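Local coordinates for protein hydrogenase maturation protease HycI (Thermococcus kodakarensis KOD1, PDB 5ZBY) that probably acts as an endopeptidase of the A31 family that matures [NiFe] hydrogenase by removing a C-terminal segment from its precursor, at residues R24-F29 / G80-F85; K38-T43 / R146-I151; I123-G128 / E138-R143. All coordinates share one frame; numbering follows the deposited sequence.

Contact 1 (R24-F29 / G80-F85)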
loop_
_atom_site.group_PDB
_atom_site.type_symbol
_atom_site.label_atom_id
_atom_site.label_comp_id
_atom_site.label_asym_id
_atom_site.label_seq_id
_atom_site.Cartn_x
_atom_site.Cartn_y
_atom_site.Cartn_z
ATOM N N ARG A 24 6.918 -9.611 -11.321
ATOM C CA ARG A 24 6.127 -10.750 -10.884
ATOM C C ARG A 24 4.646 -10.628 -11.239
ATOM O O ARG A 24 3.791 -10.831 -10.402
ATOM C CB ARG A 24 6.317 -11.054 -9.403
ATOM C CG ARG A 24 6.224 -12.536 -9.097
ATOM C CD ARG A 24 6.813 -12.883 -7.746
ATOM N NE ARG A 24 6.075 -12.255 -6.661
ATOM C CZ ARG A 24 6.630 -11.855 -5.524
ATOM N NH1 ARG A 24 7.928 -12.018 -5.329
ATOM N NH2 ARG A 24 5.886 -11.289 -4.588
ATOM N N GLY A 25 4.374 -10.230 -12.475
ATOM C CA GLY A 25 3.023 -10.115 -12.981
ATOM C C GLY A 25 2.186 -9.131 -12.193
ATOM O O GLY A 25 2.630 -8.040 -11.914
ATOM N N ASP A 26 0.976 -9.523 -11.830
ATOM C CA ASP A 26 0.081 -8.592 -11.121
ATOM C C ASP A 26 0.625 -8.188 -9.755
ATOM O O ASP A 26 0.092 -7.244 -9.147
ATOM C CB ASP A 26 -1.297 -9.217 -10.958
ATOM C CG ASP A 26 -2.046 -9.335 -12.286
ATOM O OD1 ASP A 26 -1.748 -8.572 -13.221
ATOM O OD2 ASP A 26 -3.019 -10.108 -12.327
ATOM N N ASP A 27 1.633 -8.887 -9.232
ATOM C CA ASP A 27 2.303 -8.444 -7.977
ATOM C C ASP A 27 3.052 -7.133 -8.149
ATOM O O ASP A 27 3.524 -6.558 -7.147
ATOM C CB ASP A 27 3.273 -9.526 -7.476
ATOM C CG ASP A 27 2.625 -10.482 -6.508
ATOM O OD1 ASP A 27 1.458 -10.245 -6.135
ATOM O OD2 ASP A 27 3.284 -11.468 -6.095
ATOM N N ALA A 28 3.104 -6.612 -9.371
ATOM C CA ALA A 28 3.668 -5.265 -9.567
ATOM C C ALA A 28 2.752 -4.190 -8.988
ATOM O O ALA A 28 3.154 -3.049 -8.856
ATOM C CB ALA A 28 3.889 -4.980 -11.023
ATOM N N PHE A 29 1.494 -4.539 -8.721
ATOM C CA PHE A 29 0.486 -3.508 -8.384
ATOM C C PHE A 29 0.973 -2.375 -7.452
ATOM O O PHE A 29 0.879 -1.204 -7.816
ATOM C CB PHE A 29 -0.733 -4.161 -7.745
ATOM C CG PHE A 29 -1.776 -3.175 -7.326
ATOM C CD1 PHE A 29 -2.585 -2.576 -8.260
ATOM C CD2 PHE A 29 -1.941 -2.876 -5.991
ATOM C CE1 PHE A 29 -3.546 -1.628 -7.874
ATOM C CE2 PHE A 29 -2.903 -1.945 -5.595
ATOM C CZ PHE A 29 -3.712 -1.330 -6.560
ATOM N N GLY A 80 -11.353 -12.152 -4.086
ATOM C CA GLY A 80 -12.169 -11.264 -4.890
ATOM C C GLY A 80 -12.093 -11.559 -6.380
ATOM O O GLY A 80 -11.371 -12.468 -6.829
ATOM N N GLU A 81 -12.818 -10.774 -7.169
ATOM C CA GLU A 81 -12.551 -10.743 -8.594
ATOM C C GLU A 81 -11.256 -10.011 -8.846
ATOM O O GLU A 81 -10.916 -9.083 -8.107
ATOM C CB GLU A 81 -13.687 -10.071 -9.353
ATOM C CG GLU A 81 -15.015 -10.192 -8.636
ATOM C CD GLU A 81 -16.205 -10.218 -9.581
ATOM O OE1 GLU A 81 -16.163 -9.528 -10.633
ATOM O OE2 GLU A 81 -17.180 -10.941 -9.270
ATOM N N ILE A 82 -10.521 -10.409 -9.871
ATOM C CA ILE A 82 -9.288 -9.666 -10.184
ATOM C C ILE A 82 -9.538 -8.180 -10.296
ATOM O O ILE A 82 -10.491 -7.744 -10.925
ATOM C CB ILE A 82 -8.596 -10.116 -11.495
ATOM C CG1 ILE A 82 -7.471 -9.128 -11.816
ATOM C CG2 ILE A 82 -9.593 -10.115 -12.629
ATOM C CD1 ILE A 82 -6.460 -9.558 -12.771
ATOM N N GLY A 83 -8.711 -7.370 -9.634
ATOM C CA GLY A 83 -8.856 -5.941 -9.811
ATOM C C GLY A 83 -9.719 -5.310 -8.748
ATOM O O GLY A 83 -9.794 -4.074 -8.637
ATOM N N GLU A 84 -10.390 -6.140 -7.968
ATOM C CA GLU A 84 -11.253 -5.631 -6.915
ATOM C C GLU A 84 -10.361 -5.078 -5.806
ATOM O O GLU A 84 -9.311 -5.648 -5.505
ATOM C CB GLU A 84 -12.129 -6.742 -6.382
ATOM C CG GLU A 84 -13.087 -6.363 -5.290
ATOM C CD GLU A 84 -14.026 -7.527 -4.925
ATOM O OE1 GLU A 84 -14.035 -8.592 -5.622
ATOM O OE2 GLU A 84 -14.737 -7.396 -3.903
ATOM N N PHE A 85 -10.806 -4.001 -5.170
ATOM C CA PHE A 85 -10.053 -3.416 -4.061
ATOM C C PHE A 85 -10.534 -3.881 -2.690
ATOM O O PHE A 85 -11.721 -4.221 -2.495
ATOM C CB PHE A 85 -10.162 -1.896 -4.134
ATOM C CG PHE A 85 -9.506 -1.290 -5.304
ATOM C CD1 PHE A 85 -8.170 -1.556 -5.592
ATOM C CD2 PHE A 85 -10.177 -0.351 -6.078
ATOM C CE1 PHE A 85 -7.538 -0.956 -6.674
ATOM C CE2 PHE A 85 -9.558 0.269 -7.154
ATOM C CZ PHE A 85 -8.209 -0.022 -7.457
#

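Contact 2 (K38-T43 / R146-I151)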
loop_
_atom_site.group_PDB
_atom_site.type_symbol
_atom_site.label_atom_id
_atom_site.label_comp_id
_atom_site.label_asym_id
_atom_site.label_seq_id
_atom_site.Cartn_x
_atom_site.Cartn_y
_atom_site.Cartn_z
ATOM N N LYS A 38 4.467 9.168 -7.274
ATOM C CA LYS A 38 5.627 10.080 -7.214
ATOM C C LYS A 38 5.536 11.150 -8.307
ATOM O O LYS A 38 6.094 12.253 -8.170
ATOM C CB LYS A 38 6.926 9.286 -7.328
ATOM C CG LYS A 38 7.349 8.574 -6.036
ATOM C CD LYS A 38 8.575 7.702 -6.297
ATOM C CE LYS A 38 8.921 6.775 -5.144
ATOM N NZ LYS A 38 9.671 7.391 -4.047
ATOM N N GLU A 39 4.805 10.842 -9.370
ATOM C CA GLU A 39 4.662 11.753 -10.503
ATOM C C GLU A 39 3.526 12.719 -10.264
ATOM O O GLU A 39 3.481 13.788 -10.866
ATOM C CB GLU A 39 4.412 10.978 -11.802
ATOM C CG GLU A 39 5.532 10.025 -12.173
ATOM C CD GLU A 39 5.249 9.201 -13.406
ATOM O OE1 GLU A 39 4.084 9.149 -13.869
ATOM O OE2 GLU A 39 6.212 8.594 -13.915
ATOM N N LEU A 40 2.620 12.349 -9.367
ATOM C CA LEU A 40 1.366 13.086 -9.214
ATOM C C LEU A 40 1.283 13.917 -7.935
ATOM O O LEU A 40 0.458 14.821 -7.827
ATOM C CB LEU A 40 0.186 12.111 -9.252
ATOM C CG LEU A 40 -0.120 11.379 -10.551
ATOM C CD1 LEU A 40 -1.362 10.499 -10.386
ATOM C CD2 LEU A 40 -0.329 12.381 -11.670
ATOM N N VAL A 41 2.135 13.630 -6.962
ATOM C CA VAL A 41 1.958 14.220 -5.641
ATOM C C VAL A 41 3.202 14.978 -5.243
ATOM O O VAL A 41 4.254 14.370 -5.038
ATOM C CB VAL A 41 1.659 13.136 -4.574
ATOM C CG1 VAL A 41 1.628 13.724 -3.161
ATOM C CG2 VAL A 41 0.360 12.422 -4.897
ATOM N N LYS A 42 3.096 16.279 -5.188
ATOM C CA LYS A 42 4.156 17.019 -4.608
ATOM C C LYS A 42 3.592 17.942 -3.570
ATOM O O LYS A 42 2.887 18.862 -3.861
ATOM C CB LYS A 42 4.925 17.740 -5.688
ATOM C CG LYS A 42 5.493 16.770 -6.706
ATOM C CD LYS A 42 6.399 15.755 -6.046
ATOM C CE LYS A 42 7.743 16.326 -5.658
ATOM N NZ LYS A 42 8.687 15.302 -5.140
ATOM N N THR A 43 3.906 17.596 -2.351
ATOM C CA THR A 43 3.581 18.309 -1.130
ATOM C C THR A 43 4.561 17.861 -0.074
ATOM O O THR A 43 5.014 16.719 -0.043
ATOM C CB THR A 43 2.146 18.042 -0.667
ATOM O OG1 THR A 43 1.810 18.925 0.411
ATOM C CG2 THR A 43 2.005 16.585 -0.206
ATOM N N ARG A 146 -5.672 3.998 -11.676
ATOM C CA ARG A 146 -6.895 4.487 -11.044
ATOM C C ARG A 146 -6.727 4.785 -9.549
ATOM O O ARG A 146 -7.089 5.883 -9.072
ATOM C CB ARG A 146 -8.013 3.465 -11.280
ATOM C CG ARG A 146 -9.323 3.827 -10.639
ATOM C CD ARG A 146 -9.803 5.165 -11.150
ATOM N NE ARG A 146 -11.161 5.441 -10.713
ATOM C CZ ARG A 146 -11.789 6.584 -10.936
ATOM N NH1 ARG A 146 -11.173 7.567 -11.588
ATOM N NH2 ARG A 146 -13.034 6.744 -10.501
ATOM N N LEU A 147 -6.112 3.866 -8.802
ATOM C CA LEU A 147 -5.887 4.124 -7.370
ATOM C C LEU A 147 -4.933 5.293 -7.158
ATOM O O LEU A 147 -5.105 6.094 -6.224
ATOM C CB LEU A 147 -5.341 2.869 -6.656
ATOM C CG LEU A 147 -5.101 3.084 -5.153
ATOM C CD1 LEU A 147 -6.378 3.408 -4.373
ATOM C CD2 LEU A 147 -4.441 1.811 -4.624
ATOM N N ALA A 148 -3.888 5.382 -7.983
ATOM C CA ALA A 148 -2.960 6.526 -7.812
ATOM C C ALA A 148 -3.691 7.821 -8.075
ATOM O O ALA A 148 -3.456 8.799 -7.365
ATOM C CB ALA A 148 -1.750 6.400 -8.726
ATOM N N GLU A 149 -4.555 7.847 -9.084
ATOM C CA GLU A 149 -5.355 9.053 -9.347
ATOM C C GLU A 149 -6.312 9.397 -8.207
ATOM O O GLU A 149 -6.454 10.584 -7.834
ATOM C CB GLU A 149 -6.145 8.909 -10.647
ATOM C CG GLU A 149 -5.292 8.893 -11.900
ATOM C CD GLU A 149 -6.129 8.842 -13.171
ATOM O OE1 GLU A 149 -7.375 8.915 -13.071
ATOM O OE2 GLU A 149 -5.538 8.736 -14.272
ATOM N N LEU A 150 -6.966 8.394 -7.641
ATOM C CA LEU A 150 -7.913 8.649 -6.558
ATOM C C LEU A 150 -7.160 9.214 -5.364
ATOM O O LEU A 150 -7.591 10.200 -4.720
ATOM C CB LEU A 150 -8.672 7.375 -6.187
ATOM C CG LEU A 150 -9.586 6.872 -7.310
ATOM C CD1 LEU A 150 -9.973 5.428 -7.102
ATOM C CD2 LEU A 150 -10.829 7.757 -7.381
ATOM N N ILE A 151 -6.012 8.612 -5.070
ATOM C CA ILE A 151 -5.231 9.091 -3.923
ATOM C C ILE A 151 -4.687 10.472 -4.207
ATOM O O ILE A 151 -4.731 11.351 -3.312
ATOM C CB ILE A 151 -4.082 8.122 -3.556
ATOM C CG1 ILE A 151 -4.692 6.840 -2.980
ATOM C CG2 ILE A 151 -3.107 8.801 -2.554
ATOM C CD1 ILE A 151 -3.687 5.726 -2.770
#

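Contact 3 (I123-G128 / E138-R143)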
loop_
_atom_site.group_PDB
_atom_site.type_symbol
_atom_site.label_atom_id
_atom_site.label_comp_id
_atom_site.label_asym_id
_atom_site.label_seq_id
_atom_site.Cartn_x
_atom_site.Cartn_y
_atom_site.Cartn_z
ATOM N N ILE A 123 -4.331 -0.917 1.602
ATOM C CA ILE A 123 -5.204 -0.980 0.439
ATOM C C ILE A 123 -4.699 -2.115 -0.464
ATOM O O ILE A 123 -3.572 -2.042 -0.962
ATOM C CB ILE A 123 -5.254 0.348 -0.358
ATOM C CG1 ILE A 123 -5.678 1.494 0.557
ATOM C CG2 ILE A 123 -6.235 0.193 -1.584
ATOM C CD1 ILE A 123 -5.441 2.872 -0.101
ATOM N N GLY A 124 -5.528 -3.133 -0.691
ATOM C CA GLY A 124 -5.128 -4.253 -1.527
ATOM C C GLY A 124 -5.880 -4.279 -2.841
ATOM O O GLY A 124 -6.974 -3.735 -2.949
ATOM N N CYS A 125 -5.293 -4.923 -3.843
ATOM C CA CYS A 125 -5.996 -5.150 -5.101
ATOM C C CYS A 125 -5.833 -6.622 -5.437
ATOM O O CYS A 125 -4.743 -7.141 -5.312
ATOM C CB CYS A 125 -5.400 -4.269 -6.205
ATOM S SG CYS A 125 -6.276 -4.396 -7.759
ATOM N N GLN A 126 -6.915 -7.312 -5.795
ATOM C CA GLN A 126 -6.846 -8.767 -6.077
ATOM C C GLN A 126 -6.084 -9.065 -7.380
ATOM O O GLN A 126 -6.472 -8.597 -8.431
ATOM C CB GLN A 126 -8.277 -9.321 -6.153
ATOM C CG GLN A 126 -8.350 -10.755 -6.662
ATOM C CD GLN A 126 -7.922 -11.702 -5.599
ATOM O OE1 GLN A 126 -8.444 -11.666 -4.466
ATOM N NE2 GLN A 126 -6.960 -12.558 -5.922
ATOM N N PRO A 127 -4.986 -9.832 -7.301
ATOM C CA PRO A 127 -4.252 -10.174 -8.528
ATOM C C PRO A 127 -4.830 -11.391 -9.212
ATOM O O PRO A 127 -5.478 -12.207 -8.578
ATOM C CB PRO A 127 -2.851 -10.499 -8.026
ATOM C CG PRO A 127 -3.087 -11.108 -6.668
ATOM C CD PRO A 127 -4.287 -10.314 -6.093
ATOM N N GLY A 128 -4.498 -11.522 -10.479
ATOM C CA GLY A 128 -4.980 -12.650 -11.284
ATOM C C GLY A 128 -3.882 -13.550 -11.764
ATOM O O GLY A 128 -4.129 -14.704 -12.075
ATOM N N GLU A 138 -3.004 -5.902 -18.086
ATOM C CA GLU A 138 -3.554 -4.613 -18.466
ATOM C C GLU A 138 -4.489 -4.119 -17.390
ATOM O O GLU A 138 -4.462 -2.941 -17.026
ATOM C CB GLU A 138 -4.320 -4.730 -19.782
ATOM C CG GLU A 138 -3.465 -5.269 -20.895
ATOM C CD GLU A 138 -2.313 -4.328 -21.206
ATOM O OE1 GLU A 138 -2.560 -3.106 -21.257
ATOM O OE2 GLU A 138 -1.169 -4.802 -21.382
ATOM N N LEU A 139 -5.301 -5.027 -16.873
ATOM C CA LEU A 139 -6.304 -4.681 -15.865
ATOM C C LEU A 139 -5.636 -4.136 -14.591
ATOM O O LEU A 139 -6.016 -3.100 -14.103
ATOM C CB LEU A 139 -7.183 -5.902 -15.531
ATOM C CG LEU A 139 -8.185 -5.706 -14.387
ATOM C CD1 LEU A 139 -9.035 -4.496 -14.606
ATOM C CD2 LEU A 139 -9.070 -6.987 -14.348
ATOM N N ILE A 140 -4.635 -4.822 -14.093
ATOM C CA ILE A 140 -3.924 -4.373 -12.918
ATOM C C ILE A 140 -3.216 -3.058 -13.159
ATOM O O ILE A 140 -3.147 -2.268 -12.285
ATOM C CB ILE A 140 -2.974 -5.452 -12.381
ATOM C CG1 ILE A 140 -3.744 -6.576 -11.714
ATOM C CG2 ILE A 140 -1.927 -4.912 -11.430
ATOM C CD1 ILE A 140 -4.928 -6.177 -10.924
ATOM N N LYS A 141 -2.651 -2.868 -14.333
ATOM C CA LYS A 141 -2.053 -1.555 -14.628
ATOM C C LYS A 141 -3.096 -0.474 -14.565
ATOM O O LYS A 141 -2.833 0.633 -14.026
ATOM C CB LYS A 141 -1.380 -1.532 -16.005
ATOM C CG LYS A 141 -0.151 -2.395 -16.084
ATOM C CD LYS A 141 0.443 -2.380 -17.496
ATOM C CE LYS A 141 0.174 -3.654 -18.242
ATOM N NZ LYS A 141 0.928 -3.657 -19.528
ATOM N N GLU A 142 -4.274 -0.761 -15.100
ATOM C CA GLU A 142 -5.334 0.244 -15.109
ATOM C C GLU A 142 -5.807 0.525 -13.671
ATOM O O GLU A 142 -6.111 1.675 -13.319
ATOM C CB GLU A 142 -6.485 -0.201 -16.027
ATOM C CG GLU A 142 -7.652 0.776 -16.073
ATOM C CD GLU A 142 -8.700 0.492 -15.014
ATOM O OE1 GLU A 142 -8.918 -0.707 -14.708
ATOM O OE2 GLU A 142 -9.302 1.465 -14.488
ATOM N N ARG A 143 -5.867 -0.518 -12.845
ATOM C CA ARG A 143 -6.325 -0.394 -11.468
ATOM C C ARG A 143 -5.284 0.407 -10.671
ATOM O O ARG A 143 -5.636 1.215 -9.813
ATOM C CB ARG A 143 -6.572 -1.782 -10.827
ATOM C CG ARG A 143 -7.820 -2.544 -11.381
ATOM C CD ARG A 143 -9.141 -1.930 -10.891
ATOM N NE ARG A 143 -9.485 -0.758 -11.676
ATOM C CZ ARG A 143 -10.526 0.030 -11.424
ATOM N NH1 ARG A 143 -11.325 -0.247 -10.402
ATOM N NH2 ARG A 143 -10.757 1.098 -12.184
#

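Contact 1 (R24-F29 / G80-F85)
Phe-29 pushes its ring end against the rim of Phe-85, CZ meeting CE1 at 3.8 Å close to the plane of the Phe-85 ring. The contact joins two loops of the alpha/beta fold of the maturation protease: 24-29 passes through a short 3-10 turn into helix 29-40, whereas the loop 80-85 makes a type II beta turn, Glu-81 to Glu-84, before strand 85-88. The two phenylalanine side chains run at about a right angle. With CG opposite the backbone N (chi1 178°), the Phe-29 ring extends toward Phe-85, and Leu-147 and Cys-125 also pack on it. The second touch is between unlike groups: methyl CD1 of Ile-82, at the end of an extended side chain, comes to 3.5 Å from Asp-26 OD2. That buried carboxylate is satisfied elsewhere, OD2 by the amides of Gly-128 and Ser-129 and OD1 by Ser-137 OG; the methyl lies beside it without a polar bond. Gly-83 suits the turn, for at its backbone angles a side chain would jam against the preceding carbonyl, and Glu-84 OE1 accepts a bond from Glu-81 N. Behind the contact, Arg-24 grips Asp-27 side-on while its NH1 bridges to Glu-53. Arg-24 NE and NH2 both hold Asp-27 OD2, each at 3.0 Å; NE meets its anti lone pair and NH2 arrives 46° above the carboxylate plane.

Contact 2 (K38-T43 / R146-I151)
Leu-40 and Glu-149 bring their CA atoms to 7.8 Å, the nearest CA pair across the contact, where the weakly bonded last turn of helix 29-40 comes alongside the middle of helix 138-156. Every approach within 4.5 Å involves Leu-40. This residue points its CB at the neighbouring helix, and with CG opposite the carbonyl carbon (chi1 -67°) and a straight second torsion it lays methyl CD1 against the helix backbone itself. Leu-40 CD1 lies 4.0 Å from the carbonyl O of Ala-148 and 4.4 Å from the amide N of Glu-149. Leu-40 CD1 is also 4.4 Å from Ala-148 CB, so the touch is light and purely van der Waals. The short side chain of Ala-148 probably lets the methyl come near the main chain; its CB also meets Arg-36 and Leu-37 of helix 29-40. Ala-152, one turn further on, receives Leu-40 and Val-41, and Val-41 continues to Leu-155 as the chain leaves the helix. Glu-149 takes part through its backbone, since its CB turns away; its carboxylate OE2 lies near OE2 of Glu-145, a pairing of like charges that may favour protonation of one of them. Ile-151 turns inward to Leu-37. The arrangement is that of two neighbouring helices packed side by side on one face of the mixed beta sheet in an alpha/beta fold.

Contact 3 (I123-G128 / E138-R143)
Cys-125 SG sits against Ile-140 and Arg-143 where helix 138-156 packs on the sheet of the alpha/beta fold, strand 119-125 and the helix being joined by the loop 126-137. The contacts across it are apolar or nearly so. Cys-125 SG, opposite the backbone N (chi1 -176°), lies 3.9 Å from Ile-140 CD1 and 4.0 Å from Arg-143 CB. Ile-140 CD1 also comes to 3.8 Å from the carbonyl O of Gln-126, so one methyl covers both the sulfur and the backbone just after the strand. Phe-29 packs on Ile-140 as well, and the Arg-143 side chain packs on Phe-85. The polar bonds lie along each segment. Arg-143 folds back at its second and third torsions, carrying its guanidinium away from the strand to Glu-142, where NH2 meets OE2 at 2.7 Å on the syn lone pair, and NE holds OE1 from a tilted position. Replaced by an alanine, Arg-143 would keep CB beside the sulfur but would probably leave the Glu-142 carboxylate without its mate and uncover part of Phe-85. Lys-141 NZ bridges Glu-138 and Glu-135. Gln-126 turns its carboxamide away from the helix, and its orientation is fixed from several sides: OE1 accepts from the amides of Phe-78 and Gly-80, while NE2 bonds to His-77 ND1 and, at 3.1 Å and 167°, to an in-plane lone pair of Pro-127 O.

How the contacts relate
Contacts 1 and 3 are nearly one site, their centres about 3 Å apart. Gly-83 N lies 2.8 Å from Gln-126 O, a probable hydrogen bond tying the turn of contact 1 to the strand end of contact 3, and Gly-83 O packs on Arg-143 CD. Contact 2 lies further along helix 138-156, its centre about 19 Å from that of contact 1 and about 16 Å from that of contact 3. Leu-147 joins the regions: its CD2 is 3.8 Å from Phe-29 CZ and 3.9 Å from Ile-123 CG2. A bound HEPES buffer molecule lies about 8 Å from the Phe-29 side chain and about 10 Å from that of Gln-126.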